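Putative membrane protein (Yersinia pestis CO92, PDB 5TF3) is of unknown function but belongs to the DUF1198 family, its crystallised part folding as a compact domain of seven helices. Local coordinates at residues 61-66 against 71-76; 75-80 against 85-90; 40-43 against 49-52; 8-13 against 23-28; 55-60 against 98-103. One frame throughout, in Å; residues are numbered along the deposited sequence. Where two conformers were deposited one is given.

Contact 1: 61-66 against 71-76; sequences YHTFIK and ENVELW
His-62 lays its imidazole flat on the indole of Trp-76. The two form an offset stack: the centroids of the His-62 ring and the Trp-76 six-membered ring are 4.4 Å apart, with planes at 6°. The closest touch runs from His-62 CG to Trp-76 CZ2, at 3.4 Å. One atom back, His-62 CB stands over the five-membered ring of Trp-76 as a CH-pi contact, 3.6 Å from its centroid. Tyr-61 CD2 covers the opposite face of the imidazole, which is thus held between two aromatic side chains. Beside the stack, Thr-63 CG2 lies 3.8 Å from Trp-76 CB, and Val-73 CG2 is 3.9 Å from Thr-63 CB. Asn-72 ND2 reaches His-62 O at 2.9 Å, but the bond is bent to 118° and weak. Asn-72 ND2 also bonds to Asn-67 O, its stronger partner. Segments 61-65 and 71-76 run nearly antiparallel, their axes at 154°. Further out, His-62 NE2 bonds to Tyr-23 O, and the Tyr-23 ring meets the imidazole edge-to-face. A carbonyl can only accept, so NE2 probably carries a proton. The stack and the NE2 bond together would restrict how the imidazole can tilt and turn.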
# COMPACT_ATOMS: atom_id res chain seq x y z
N TYR A 61 3.41 3.50 0.14
CA TYR A 61 3.66 4.66 0.99
C TYR A 61 4.92 4.48 1.82
O TYR A 61 5.79 5.36 1.84
CB TYR A 61 2.46 4.94 1.91
CG TYR A 61 2.74 6.07 2.90
CD1 TYR A 61 2.69 7.41 2.49
CD2 TYR A 61 3.08 5.80 4.22
CE1 TYR A 61 2.97 8.44 3.38
CE2 TYR A 61 3.36 6.83 5.12
CZ TYR A 61 3.31 8.14 4.70
OH TYR A 61 3.59 9.15 5.59
N HIS A 62 5.05 3.35 2.50
CA HIS A 62 6.19 3.18 3.39
C HIS A 62 7.49 2.88 2.64
O HIS A 62 8.56 3.08 3.20
CB HIS A 62 5.89 2.10 4.44
CG HIS A 62 4.89 2.57 5.45
ND1 HIS A 62 5.21 3.50 6.42
CD2 HIS A 62 3.57 2.33 5.58
CE1 HIS A 62 4.13 3.76 7.14
NE2 HIS A 62 3.12 3.07 6.64
N THR A 63 7.42 2.46 1.37
CA THR A 63 8.66 2.22 0.64
C THR A 63 8.95 3.37 -0.33
O THR A 63 9.73 4.26 0.01
CB THR A 63 8.61 0.87 -0.10
OG1 THR A 63 7.53 0.85 -1.04
CG2 THR A 63 8.45 -0.30 0.93
N PHE A 64 8.34 3.38 -1.52
CA PHE A 64 8.65 4.42 -2.50
C PHE A 64 8.52 5.83 -1.93
O PHE A 64 9.38 6.69 -2.15
CB PHE A 64 7.75 4.30 -3.73
CG PHE A 64 8.00 5.38 -4.77
CD1 PHE A 64 9.12 5.33 -5.59
CD2 PHE A 64 7.12 6.45 -4.91
CE1 PHE A 64 9.35 6.31 -6.54
CE2 PHE A 64 7.34 7.45 -5.86
CZ PHE A 64 8.45 7.39 -6.67
N ILE A 65 7.44 6.09 -1.20
CA ILE A 65 7.19 7.48 -0.82
C ILE A 65 8.11 7.90 0.33
O ILE A 65 8.71 8.98 0.28
CB ILE A 65 5.70 7.69 -0.50
CG1 ILE A 65 4.88 7.43 -1.77
CG2 ILE A 65 5.46 9.11 0.04
CD1 ILE A 65 3.38 7.77 -1.69
N LYS A 66 8.27 7.07 1.36
CA LYS A 66 8.99 7.45 2.58
C LYS A 66 10.41 6.90 2.68
O LYS A 66 11.27 7.57 3.27
CB LYS A 66 8.22 7.00 3.83
CG LYS A 66 6.78 7.49 3.88
CD LYS A 66 6.71 8.99 3.76
CE LYS A 66 7.04 9.66 5.09
NZ LYS A 66 6.95 11.14 4.95
N GLU A 71 16.70 -2.53 2.53
CA GLU A 71 16.35 -3.05 3.85
C GLU A 71 14.89 -2.78 4.17
O GLU A 71 14.16 -3.67 4.63
CB GLU A 71 17.28 -2.43 4.90
CG GLU A 71 16.80 -2.62 6.33
CD GLU A 71 17.93 -2.52 7.35
OE1 GLU A 71 19.11 -2.53 6.92
OE2 GLU A 71 17.63 -2.44 8.56
N ASN A 72 14.42 -1.55 3.93
CA ASN A 72 13.04 -1.24 4.27
C ASN A 72 12.07 -1.92 3.32
O ASN A 72 11.01 -2.39 3.73
CB ASN A 72 12.83 0.28 4.28
CG ASN A 72 11.48 0.68 4.88
OD1 ASN A 72 11.18 0.36 6.04
ND2 ASN A 72 10.67 1.36 4.10
N VAL A 73 12.44 -2.03 2.03
CA VAL A 73 11.56 -2.69 1.08
C VAL A 73 11.40 -4.16 1.45
O VAL A 73 10.30 -4.72 1.38
CB VAL A 73 12.08 -2.50 -0.36
CG1 VAL A 73 11.33 -3.40 -1.33
CG2 VAL A 73 11.91 -1.03 -0.81
N GLU A 74 12.50 -4.80 1.86
CA GLU A 74 12.43 -6.20 2.27
C GLU A 74 11.51 -6.36 3.48
O GLU A 74 10.71 -7.31 3.55
CB GLU A 74 13.83 -6.72 2.58
CG GLU A 74 13.85 -8.15 3.09
CD GLU A 74 15.25 -8.73 3.15
OE1 GLU A 74 16.13 -8.29 2.37
OE2 GLU A 74 15.48 -9.63 3.99
N LEU A 75 11.61 -5.43 4.43
CA LEU A 75 10.72 -5.42 5.59
C LEU A 75 9.25 -5.43 5.18
O LEU A 75 8.47 -6.26 5.66
CB LEU A 75 11.05 -4.17 6.42
CG LEU A 75 10.44 -3.97 7.79
CD1 LEU A 75 11.35 -3.03 8.58
CD2 LEU A 75 9.02 -3.41 7.68
N TRP A 76 8.85 -4.48 4.32
CA TRP A 76 7.44 -4.36 3.95
C TRP A 76 7.00 -5.49 3.02
O TRP A 76 5.84 -5.93 3.09
CB TRP A 76 7.17 -2.98 3.33
CG TRP A 76 7.14 -1.97 4.44
CD1 TRP A 76 8.17 -1.17 4.88
CD2 TRP A 76 6.04 -1.72 5.32
NE1 TRP A 76 7.75 -0.41 5.96
CE2 TRP A 76 6.44 -0.74 6.25
CE3 TRP A 76 4.73 -2.24 5.40
CZ2 TRP A 76 5.60 -0.26 7.23
CZ3 TRP A 76 3.89 -1.75 6.39
CH2 TRP A 76 4.33 -0.77 7.29

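Contact 2: 75-80 against 85-90; sequences LWRNTL and ISPILA
Leu-80 packs against the chain that returns past it as residues 85-87. Its CB starts beside a carbonyl, 3.9 Å from Ile-85 O. CG stands anti to the carbonyl carbon of its own residue (chi1 -68°), and this aims both methyls at the returning loop. CD1 goes over the backbone there, 4.0 Å from Ser-86 O and 4.1 Å from Pro-87 CA. CD2 takes the other branch and meets Ile-85 CG2 at 3.9 Å. The backbone of the same two residues is joined as well: Ile-85 N donates to Leu-80 O at 3.0 Å, with an N-H...O angle of 159°.

One turn earlier, Arg-77 crosses Pro-87. Its chain is fully extended from CG to NE. The nearest touch is Arg-77 NE to Pro-87 CB, at 3.7 Å, and NH2 passes Pro-87 CG at 3.8 Å. The crossing is oblique, and Arg-77 CG touches Pro-87 CB as well. The polar end is held elsewhere: NE bonds to Asn-123 OD1 and NH2 to His-131 O. In the loop itself, Ser-86 OG accepts from Ile-88 N and makes an ST turn. Tyr-56 OH on helix 48-65 bonds to Ser-86 O. The arrangement is that of a loop folded back along the helix it has just left, here joining helix 70-82 to helix 91-100.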
# COMPACT_ATOMS: atom_id res chain seq x y z
N LEU A 75 11.61 -5.43 4.43
CA LEU A 75 10.72 -5.42 5.59
C LEU A 75 9.25 -5.43 5.18
O LEU A 75 8.47 -6.26 5.66
CB LEU A 75 11.05 -4.17 6.42
CG LEU A 75 10.44 -3.97 7.79
CD1 LEU A 75 11.35 -3.03 8.58
CD2 LEU A 75 9.02 -3.41 7.68
N TRP A 76 8.85 -4.48 4.32
CA TRP A 76 7.44 -4.36 3.95
C TRP A 76 7.00 -5.49 3.02
O TRP A 76 5.84 -5.93 3.09
CB TRP A 76 7.17 -2.98 3.33
CG TRP A 76 7.14 -1.97 4.44
CD1 TRP A 76 8.17 -1.17 4.88
CD2 TRP A 76 6.04 -1.72 5.32
NE1 TRP A 76 7.75 -0.41 5.96
CE2 TRP A 76 6.44 -0.74 6.25
CE3 TRP A 76 4.73 -2.24 5.40
CZ2 TRP A 76 5.60 -0.26 7.23
CZ3 TRP A 76 3.89 -1.75 6.39
CH2 TRP A 76 4.33 -0.77 7.29
N ARG A 77 7.90 -5.99 2.17
CA ARG A 77 7.56 -7.13 1.33
C ARG A 77 7.23 -8.36 2.19
O ARG A 77 6.29 -9.11 1.89
CB ARG A 77 8.72 -7.43 0.37
CG ARG A 77 8.50 -8.67 -0.49
CD ARG A 77 9.69 -8.95 -1.46
NE ARG A 77 9.39 -10.10 -2.32
CZ ARG A 77 9.69 -11.36 -2.02
NH1 ARG A 77 10.36 -11.64 -0.91
NH2 ARG A 77 9.35 -12.33 -2.86
N ASN A 78 8.00 -8.58 3.25
CA ASN A 78 7.73 -9.71 4.12
C ASN A 78 6.42 -9.53 4.87
O ASN A 78 5.76 -10.52 5.21
CB ASN A 78 8.88 -9.92 5.11
CG ASN A 78 10.13 -10.47 4.44
OD1 ASN A 78 10.06 -11.05 3.35
ND2 ASN A 78 11.28 -10.30 5.09
N THR A 79 6.02 -8.27 5.13
CA THR A 79 4.73 -8.02 5.75
C THR A 79 3.58 -8.44 4.82
O THR A 79 2.62 -9.08 5.27
CB THR A 79 4.63 -6.53 6.16
OG1 THR A 79 5.74 -6.21 7.01
CG2 THR A 79 3.36 -6.23 6.95
N LEU A 80 3.69 -8.14 3.52
CA LEU A 80 2.71 -8.65 2.57
C LEU A 80 2.69 -10.17 2.59
O LEU A 80 1.62 -10.79 2.67
CB LEU A 80 3.00 -8.17 1.16
CG LEU A 80 2.84 -6.70 0.83
CD1 LEU A 80 3.17 -6.48 -0.66
CD2 LEU A 80 1.43 -6.28 1.16
N ILE A 85 -0.54 -12.13 1.09
CA ILE A 85 -0.78 -11.22 -0.02
C ILE A 85 0.40 -11.34 -0.98
O ILE A 85 1.56 -11.32 -0.55
CB ILE A 85 -0.94 -9.78 0.49
CG1 ILE A 85 -2.24 -9.66 1.29
CG2 ILE A 85 -0.96 -8.79 -0.67
CD1 ILE A 85 -2.39 -8.34 1.93
N SER A 86 0.11 -11.47 -2.27
CA SER A 86 1.18 -11.62 -3.25
C SER A 86 2.14 -10.44 -3.15
O SER A 86 1.70 -9.28 -3.12
CB SER A 86 0.62 -11.70 -4.67
OG SER A 86 1.68 -11.59 -5.60
N PRO A 87 3.45 -10.68 -3.09
CA PRO A 87 4.40 -9.56 -3.09
C PRO A 87 4.61 -8.95 -4.47
O PRO A 87 5.39 -8.00 -4.60
CB PRO A 87 5.70 -10.22 -2.59
CG PRO A 87 5.59 -11.63 -3.09
CD PRO A 87 4.13 -11.99 -3.08
N ILE A 88 3.94 -9.45 -5.50
CA ILE A 88 4.08 -8.85 -6.83
C ILE A 88 3.33 -7.53 -6.86
O ILE A 88 2.16 -7.44 -6.47
CB ILE A 88 3.58 -9.81 -7.91
CG1 ILE A 88 4.43 -11.08 -7.96
CG2 ILE A 88 3.60 -9.13 -9.28
CD1 ILE A 88 3.97 -12.06 -9.00
N LEU A 89 4.02 -6.48 -7.30
CA LEU A 89 3.44 -5.14 -7.36
C LEU A 89 3.04 -4.86 -8.80
O LEU A 89 3.86 -4.98 -9.72
CB LEU A 89 4.43 -4.10 -6.84
CG LEU A 89 3.91 -2.67 -6.72
CD1 LEU A 89 2.90 -2.56 -5.59
CD2 LEU A 89 5.04 -1.66 -6.55
N ALA A 90 1.77 -4.52 -9.01
CA ALA A 90 1.21 -4.40 -10.34
C ALA A 90 0.90 -2.94 -10.66
O ALA A 90 0.85 -2.09 -9.77
CB ALA A 90 -0.06 -5.25 -10.48

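Contact 3: 40-43 against 49-52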
# COMPACT_ATOMS: atom_id res chain seq x y z
N ILE A 40 -11.16 6.00 2.62
CA ILE A 40 -11.84 5.48 3.80
C ILE A 40 -13.15 4.82 3.42
O ILE A 40 -13.51 3.75 3.91
CB ILE A 40 -12.06 6.61 4.82
CG1 ILE A 40 -10.74 7.01 5.48
CG2 ILE A 40 -13.13 6.24 5.81
CD1 ILE A 40 -9.85 5.88 5.80
N ARG A 41 -13.92 5.49 2.55
CA ARG A 41 -15.23 4.95 2.18
C ARG A 41 -15.09 3.65 1.41
O ARG A 41 -15.87 2.72 1.61
CB ARG A 41 -16.03 5.97 1.37
CG ARG A 41 -17.42 5.43 1.02
CD ARG A 41 -18.31 6.48 0.38
NE ARG A 41 -17.63 7.07 -0.76
CZ ARG A 41 -17.32 8.36 -0.86
NH1 ARG A 41 -17.66 9.21 0.10
NH2 ARG A 41 -16.68 8.78 -1.94
N SER A 42 -14.09 3.56 0.52
CA SER A 42 -13.96 2.33 -0.24
C SER A 42 -13.42 1.19 0.63
O SER A 42 -13.76 0.03 0.41
CB SER A 42 -13.07 2.55 -1.48
OG SER A 42 -11.71 2.26 -1.22
N THR A 43 -12.62 1.51 1.64
CA THR A 43 -12.04 0.46 2.47
C THR A 43 -13.01 -0.02 3.55
O THR A 43 -12.97 -1.19 3.93
CB THR A 43 -10.74 0.95 3.11
OG1 THR A 43 -9.83 1.37 2.08
CG2 THR A 43 -10.09 -0.16 3.89
N GLU A 49 -11.42 -8.20 -0.72
CA GLU A 49 -10.53 -7.90 -1.84
C GLU A 49 -10.18 -6.42 -1.91
O GLU A 49 -9.06 -6.08 -2.31
CB GLU A 49 -11.16 -8.36 -3.15
CG GLU A 49 -11.12 -9.86 -3.38
CD GLU A 49 -11.96 -10.31 -4.58
OE1 GLU A 49 -12.84 -9.53 -5.02
OE2 GLU A 49 -11.74 -11.43 -5.07
N GLU A 50 -11.10 -5.54 -1.52
CA GLU A 50 -10.79 -4.11 -1.54
C GLU A 50 -9.82 -3.73 -0.43
O GLU A 50 -9.04 -2.78 -0.58
CB GLU A 50 -12.08 -3.29 -1.43
CG GLU A 50 -11.90 -1.80 -1.69
CD GLU A 50 -11.63 -1.48 -3.16
OE1 GLU A 50 -11.86 -2.36 -4.02
OE2 GLU A 50 -11.19 -0.35 -3.45
N VAL A 51 -9.86 -4.45 0.69
CA VAL A 51 -8.90 -4.23 1.76
C VAL A 51 -7.51 -4.69 1.32
O VAL A 51 -6.50 -4.06 1.66
CB VAL A 51 -9.37 -4.96 3.03
CG1 VAL A 51 -8.36 -4.81 4.15
CG2 VAL A 51 -10.74 -4.42 3.45
N ARG A 52 -7.43 -5.78 0.56
CA ARG A 52 -6.14 -6.26 0.10
C ARG A 52 -5.49 -5.26 -0.85
O ARG A 52 -4.27 -5.07 -0.82
CB ARG A 52 -6.29 -7.64 -0.55
CG ARG A 52 -6.86 -8.69 0.40
CD ARG A 52 -7.15 -10.02 -0.29
NE ARG A 52 -6.03 -10.95 -0.20
CZ ARG A 52 -5.24 -11.28 -1.21
NH1 ARG A 52 -5.45 -10.75 -2.41
NH2 ARG A 52 -4.24 -12.14 -1.02
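Glu-50 meets Ser-42, and Val-51 meets Thr-43, where helix 48-65 starts beside the last turns of helix 33-45. A short turn joins the two helices. Glu-50 comes first along the second segment. Its CG stands anti to the backbone N (chi1 -170°), and the chain then bends at chi2, to 71°. The bend brings OE2 toward the Ser-42 hydroxyl. The closest approach is made by carbon: Glu-50 CG lies 3.3 Å from Ser-42 O. Beyond it, Glu-50 OE2 stands 3.5 Å from Ser-42 OG. This is at most a weak hydrogen bond, and not a settled one. The serine hydroxyl also has Phe-39 O, one turn back in its own helix, within weak reach.

Val-51 follows and turns to the inner side of the pair. Its CG2 branch does the touching. It lies 4.0 Å from Thr-43 O and 4.3 Å from Thr-43 CG2. Thr-43 OG1 bonds back to Phe-39 O, and its CG2 is the branch nearest Val-51. Helix 2-17 covers this side: Val-51 rests on Thr-12 and Thr-43 on Ile-13.

The contact is small, about 161 Å² summed over both sides. Ser-42 and Glu-50 are partly exposed, Thr-43 and Val-51 buried, and the inner touches are loose. The carboxylate sits near the first turn of its helix, where the helix dipole would probably suit a negative charge. Its link to Ser-42 OG is loose too, so the contact relies little on polar bonding across the two segments.

Contact 4: 8-13 against 23-28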
# COMPACT_ATOMS: atom_id res chain seq x y z
N LYS A 8 -12.90 2.16 11.21
CA LYS A 8 -13.06 0.83 10.62
C LYS A 8 -11.99 0.57 9.57
O LYS A 8 -11.40 -0.51 9.54
CB LYS A 8 -14.45 0.67 10.01
CG LYS A 8 -14.66 -0.70 9.36
CD LYS A 8 -16.08 -0.86 8.82
CE LYS A 8 -16.30 -2.28 8.29
NZ LYS A 8 -17.70 -2.47 7.80
N ALA A 9 -11.73 1.55 8.71
CA ALA A 9 -10.70 1.39 7.69
C ALA A 9 -9.34 1.16 8.32
O ALA A 9 -8.57 0.28 7.89
CB ALA A 9 -10.67 2.61 6.77
N ILE A 10 -8.99 1.95 9.34
CA ILE A 10 -7.71 1.78 10.01
C ILE A 10 -7.63 0.41 10.65
O ILE A 10 -6.66 -0.33 10.46
CB ILE A 10 -7.48 2.91 11.03
CG1 ILE A 10 -7.30 4.24 10.29
CG2 ILE A 10 -6.27 2.62 11.91
CD1 ILE A 10 -7.46 5.44 11.21
N ASP A 11 -8.68 0.02 11.38
CA ASP A 11 -8.65 -1.27 12.07
C ASP A 11 -8.56 -2.43 11.07
O ASP A 11 -7.78 -3.36 11.27
CB ASP A 11 -9.87 -1.41 12.96
CG ASP A 11 -9.84 -0.44 14.15
OD1 ASP A 11 -8.72 -0.03 14.55
OD2 ASP A 11 -10.92 -0.09 14.66
N THR A 12 -9.36 -2.38 10.00
CA THR A 12 -9.39 -3.49 9.05
C THR A 12 -8.04 -3.69 8.37
O THR A 12 -7.54 -4.82 8.27
CB THR A 12 -10.49 -3.25 8.01
OG1 THR A 12 -11.74 -3.04 8.68
CG2 THR A 12 -10.62 -4.45 7.10
N ILE A 13 -7.41 -2.60 7.93
CA ILE A 13 -6.11 -2.72 7.25
C ILE A 13 -5.03 -3.12 8.24
O ILE A 13 -4.18 -3.98 7.94
CB ILE A 13 -5.73 -1.43 6.52
CG1 ILE A 13 -6.79 -1.06 5.49
CG2 ILE A 13 -4.40 -1.63 5.78
CD1 ILE A 13 -6.67 0.38 5.04
N TYR A 23 0.80 3.00 11.53
CA TYR A 23 1.29 2.90 10.16
C TYR A 23 0.21 3.25 9.14
O TYR A 23 0.55 3.67 8.03
CB TYR A 23 1.86 1.51 9.90
CG TYR A 23 3.13 1.27 10.67
CD1 TYR A 23 4.35 1.68 10.17
CD2 TYR A 23 3.12 0.65 11.92
CE1 TYR A 23 5.53 1.48 10.87
CE2 TYR A 23 4.29 0.44 12.64
CZ TYR A 23 5.49 0.86 12.11
OH TYR A 23 6.66 0.66 12.79
N ILE A 24 -1.06 3.09 9.49
CA ILE A 24 -2.14 3.47 8.58
C ILE A 24 -2.47 4.96 8.72
O ILE A 24 -2.64 5.66 7.72
CB ILE A 24 -3.38 2.60 8.84
CG1 ILE A 24 -2.99 1.13 8.89
CG2 ILE A 24 -4.42 2.82 7.78
CD1 ILE A 24 -2.31 0.67 7.69
N GLU A 25 -2.55 5.43 9.96
CA GLU A 25 -2.82 6.84 10.23
C GLU A 25 -1.78 7.74 9.58
O GLU A 25 -2.11 8.80 9.04
CB GLU A 25 -2.89 7.06 11.75
CG GLU A 25 -4.02 6.26 12.41
CD GLU A 25 -3.91 6.10 13.94
OE1 GLU A 25 -2.81 6.28 14.51
OE2 GLU A 25 -4.94 5.76 14.58
N SER A 26 -0.50 7.34 9.61
CA SER A 26 0.53 8.17 8.99
C SER A 26 0.31 8.32 7.50
O SER A 26 0.49 9.41 6.94
CB SER A 26 1.91 7.59 9.27
OG SER A 26 2.21 7.71 10.65
N MSE A 27 -0.09 7.24 6.83
CA MSE A 27 -0.39 7.30 5.41
C MSE A 27 -1.60 8.20 5.11
O MSE A 27 -1.60 8.96 4.14
CB MSE A 27 -0.63 5.89 4.86
CG MSE A 27 -1.04 5.88 3.40
SE MSE A 27 -1.47 4.06 2.90
CE MSE A 27 -3.10 3.90 3.97
N LEU A 28 -2.63 8.13 5.96
CA LEU A 28 -3.80 8.97 5.74
C LEU A 28 -3.44 10.45 5.85
O LEU A 28 -3.93 11.27 5.06
CB LEU A 28 -4.90 8.63 6.74
CG LEU A 28 -5.42 7.19 6.66
CD1 LEU A 28 -6.46 6.95 7.76
CD2 LEU A 28 -6.01 6.91 5.29
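The first two helices of the chain, 2-17 and 22-29, form a splayed pair joined by a short turn, and their inner faces meet through Ile-10, Ile-13, Ile-24 and Leu-28. Four residues separate them. Their axes, taken over the two segments, run at 131° and come within 9.7 Å.

Ile-10 carries most of the contact. It enters between Ile-24, Glu-25 and Leu-28, with Pro-21 also touching it. Ile-10 CG1 meets Leu-28 CD1 at 3.8 Å and Ile-24 CG2 at 4.1 Å. The side chains of Ile-10 and Ile-24 run past each other in opposite directions. The tip of Ile-10 goes further: CD1 reaches Glu-25 CG at 3.7 Å and crosses that side chain at about a right angle.

One turn on, Ile-13 CG2 touches Ile-24 CD1 at 3.6 Å. Ile-24 is compactly folded, with chi1 at -49° and chi2 at -56°. It thus offers CG2 to Ile-10 and CD1 to Ile-13. Behind this layer, Ile-13 and Leu-28 both pack on Phe-39 of helix 33-45, and Ile-24 packs on Val-58 of helix 48-65.

Glu-25 contributes only methylene here. Its extended chain takes the carboxylate past Ile-10, and OE2 forms a salt bridge with Arg-7. The contact is therefore aliphatic across its width, cohering by branched side chains in van der Waals touch, while the Arg-7 to Glu-25 ion pair adds a charged link between the same two helices.

Contact 5: 55-60 against 98-103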
# COMPACT_ATOMS: atom_id res chain seq x y z
N ALA A 55 -3.68 -2.78 1.09
CA ALA A 55 -2.38 -3.24 1.59
C ALA A 55 -1.26 -2.80 0.66
O ALA A 55 -0.17 -2.45 1.12
CB ALA A 55 -2.38 -4.76 1.74
N TYR A 56 -1.51 -2.78 -0.64
CA TYR A 56 -0.48 -2.34 -1.57
C TYR A 56 -0.22 -0.84 -1.48
O TYR A 56 0.90 -0.40 -1.78
CB TYR A 56 -0.85 -2.74 -2.99
CG TYR A 56 -0.77 -4.23 -3.22
CD1 TYR A 56 0.45 -4.87 -3.39
CD2 TYR A 56 -1.92 -5.01 -3.25
CE1 TYR A 56 0.53 -6.24 -3.60
CE2 TYR A 56 -1.86 -6.37 -3.46
CZ TYR A 56 -0.64 -6.98 -3.63
OH TYR A 56 -0.60 -8.34 -3.84
N LEU A 57 -1.23 -0.04 -1.11
CA LEU A 57 -0.98 1.39 -0.91
C LEU A 57 -0.13 1.62 0.33
O LEU A 57 0.73 2.52 0.34
CB LEU A 57 -2.30 2.16 -0.77
CG LEU A 57 -3.06 2.50 -2.05
CD1 LEU A 57 -4.31 3.25 -1.68
CD2 LEU A 57 -2.20 3.32 -2.97
N VAL A 58 -0.39 0.87 1.40
CA VAL A 58 0.47 0.89 2.58
C VAL A 58 1.91 0.58 2.20
O VAL A 58 2.84 1.30 2.59
CB VAL A 58 -0.07 -0.10 3.63
CG1 VAL A 58 0.87 -0.21 4.83
CG2 VAL A 58 -1.46 0.33 4.10
N PHE A 59 2.12 -0.48 1.42
CA PHE A 59 3.46 -0.83 0.96
C PHE A 59 4.10 0.32 0.18
O PHE A 59 5.22 0.74 0.48
CB PHE A 59 3.38 -2.09 0.09
CG PHE A 59 4.68 -2.47 -0.58
CD1 PHE A 59 5.00 -1.97 -1.84
CD2 PHE A 59 5.56 -3.35 0.04
CE1 PHE A 59 6.19 -2.30 -2.45
CE2 PHE A 59 6.75 -3.71 -0.58
CZ PHE A 59 7.07 -3.18 -1.83
N ILE A 60 3.39 0.85 -0.82
CA ILE A 60 3.96 1.93 -1.64
C ILE A 60 4.30 3.14 -0.78
O ILE A 60 5.37 3.74 -0.93
CB ILE A 60 2.99 2.30 -2.78
CG1 ILE A 60 2.97 1.19 -3.84
CG2 ILE A 60 3.38 3.69 -3.36
CD1 ILE A 60 1.88 1.36 -4.90
N LEU A 98 -0.89 7.14 -7.52
CA LEU A 98 -0.77 8.44 -8.17
C LEU A 98 -2.00 9.30 -7.94
O LEU A 98 -1.92 10.53 -8.03
CB LEU A 98 -0.52 8.27 -9.67
CG LEU A 98 0.91 7.86 -9.99
CD1 LEU A 98 1.15 7.72 -11.48
CD2 LEU A 98 1.89 8.86 -9.38
N PHE A 99 -3.15 8.69 -7.68
CA PHE A 99 -4.28 9.52 -7.31
C PHE A 99 -4.25 9.88 -5.82
O PHE A 99 -4.30 11.06 -5.46
CB PHE A 99 -5.61 8.84 -7.60
CG PHE A 99 -6.75 9.53 -6.91
CD1 PHE A 99 -7.15 10.80 -7.32
CD2 PHE A 99 -7.36 8.97 -5.81
CE1 PHE A 99 -8.19 11.46 -6.70
CE2 PHE A 99 -8.40 9.63 -5.18
CZ PHE A 99 -8.81 10.88 -5.61
N TYR A 100 -4.22 8.86 -4.95
CA TYR A 100 -4.45 9.11 -3.53
C TYR A 100 -3.40 10.04 -2.95
O TYR A 100 -3.70 10.82 -2.03
CB TYR A 100 -4.51 7.79 -2.76
CG TYR A 100 -5.79 7.01 -2.96
CD1 TYR A 100 -7.03 7.57 -2.65
CD2 TYR A 100 -5.76 5.71 -3.45
CE1 TYR A 100 -8.21 6.85 -2.83
CE2 TYR A 100 -6.93 4.98 -3.62
CZ TYR A 100 -8.15 5.55 -3.32
OH TYR A 100 -9.30 4.82 -3.51
N PHE A 101 -2.18 10.02 -3.50
CA PHE A 101 -1.11 10.90 -3.05
C PHE A 101 -0.82 12.02 -4.06
O PHE A 101 0.30 12.54 -4.13
CB PHE A 101 0.15 10.07 -2.77
CG PHE A 101 -0.09 8.96 -1.78
CD1 PHE A 101 -0.35 9.24 -0.44
CD2 PHE A 101 -0.08 7.63 -2.19
CE1 PHE A 101 -0.58 8.23 0.47
CE2 PHE A 101 -0.31 6.61 -1.28
CZ PHE A 101 -0.56 6.90 0.05
N ALA A 102 -1.85 12.44 -4.80
CA ALA A 102 -1.66 13.44 -5.86
C ALA A 102 -1.05 14.73 -5.33
O ALA A 102 -0.20 15.34 -6.00
CB ALA A 102 -2.99 13.72 -6.55
N GLU A 103 -1.44 15.16 -4.13
CA GLU A 103 -0.93 16.40 -3.57
C GLU A 103 0.57 16.36 -3.29
O GLU A 103 1.19 17.41 -3.12
CB GLU A 103 -1.68 16.74 -2.28
CG GLU A 103 -3.16 17.03 -2.50
CD GLU A 103 -3.85 17.50 -1.22
OE1 GLU A 103 -3.29 17.26 -0.13
OE2 GLU A 103 -4.95 18.10 -1.32
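Leu-57 points its two methyls at two successive aromatic rings, Tyr-100 and Phe-101. Its orientation differs against each. The side chains of Leu-57 and Tyr-100 cross at about a right angle. The CD1 branch comes in obliquely to the phenol, 3.4 Å from Tyr-100 CD2 and 3.7 Å from Tyr-100 CE2. This is a close touch for two carbons. The side chains of Leu-57 and Phe-101 instead slide past each other in opposite directions. Here the CD2 branch meets Phe-101 CE2 at 4.2 Å, again obliquely.

The fork of the leucine makes both touches possible. Its first torsion (chi1 -79°) points the fork at the rings, and CD1 goes to Tyr-100, CD2 to Phe-101.

The rings are placed by the end of helix 91-100. Tyr-100 closes that helix, and Phe-101 is the first residue to leave helical backbone angles (phi -107°, psi 29°). Neighbours set the rings further. Phe-99 CD2 lies over one face of Tyr-100, and Phe-39 meets Tyr-100 edge-to-face. Phe-101 packs on Met-27, a selenomethionine, and on Met-31.

Leu-57 also touches Ala-97 and Phe-39, and one turn on Ile-60 packs on Ala-97 too. Such packing of a leucine against successive aromatic rings is plain hydrophobic core packing of an all-alpha domain, here joining helix 48-65 to the end of helix 91-100.

Overall arrangement
Helix 48-65 serves contacts 3, 1 and 5, at its start, at its end and in between. Contact 5 is the deepest, about 6 Å between its centre and that of the chain, and is purely apolar. Contact 4 is also buried and aliphatic, and touches contact 5 through Met-27 and Ile-24. Contacts 1 and 2 are buried too. Contact 2 adds a good backbone hydrogen bond, contact 1 a ring stack and a weak bond. They share helix 70-82, one pairing it with a helix and the other with a loop. Contact 3 is only partly buried, and its one polar pair is weak and unsettled. Contacts 1 and 3 lie on opposite sides of the chain's centre, about 21 Å apart between centres.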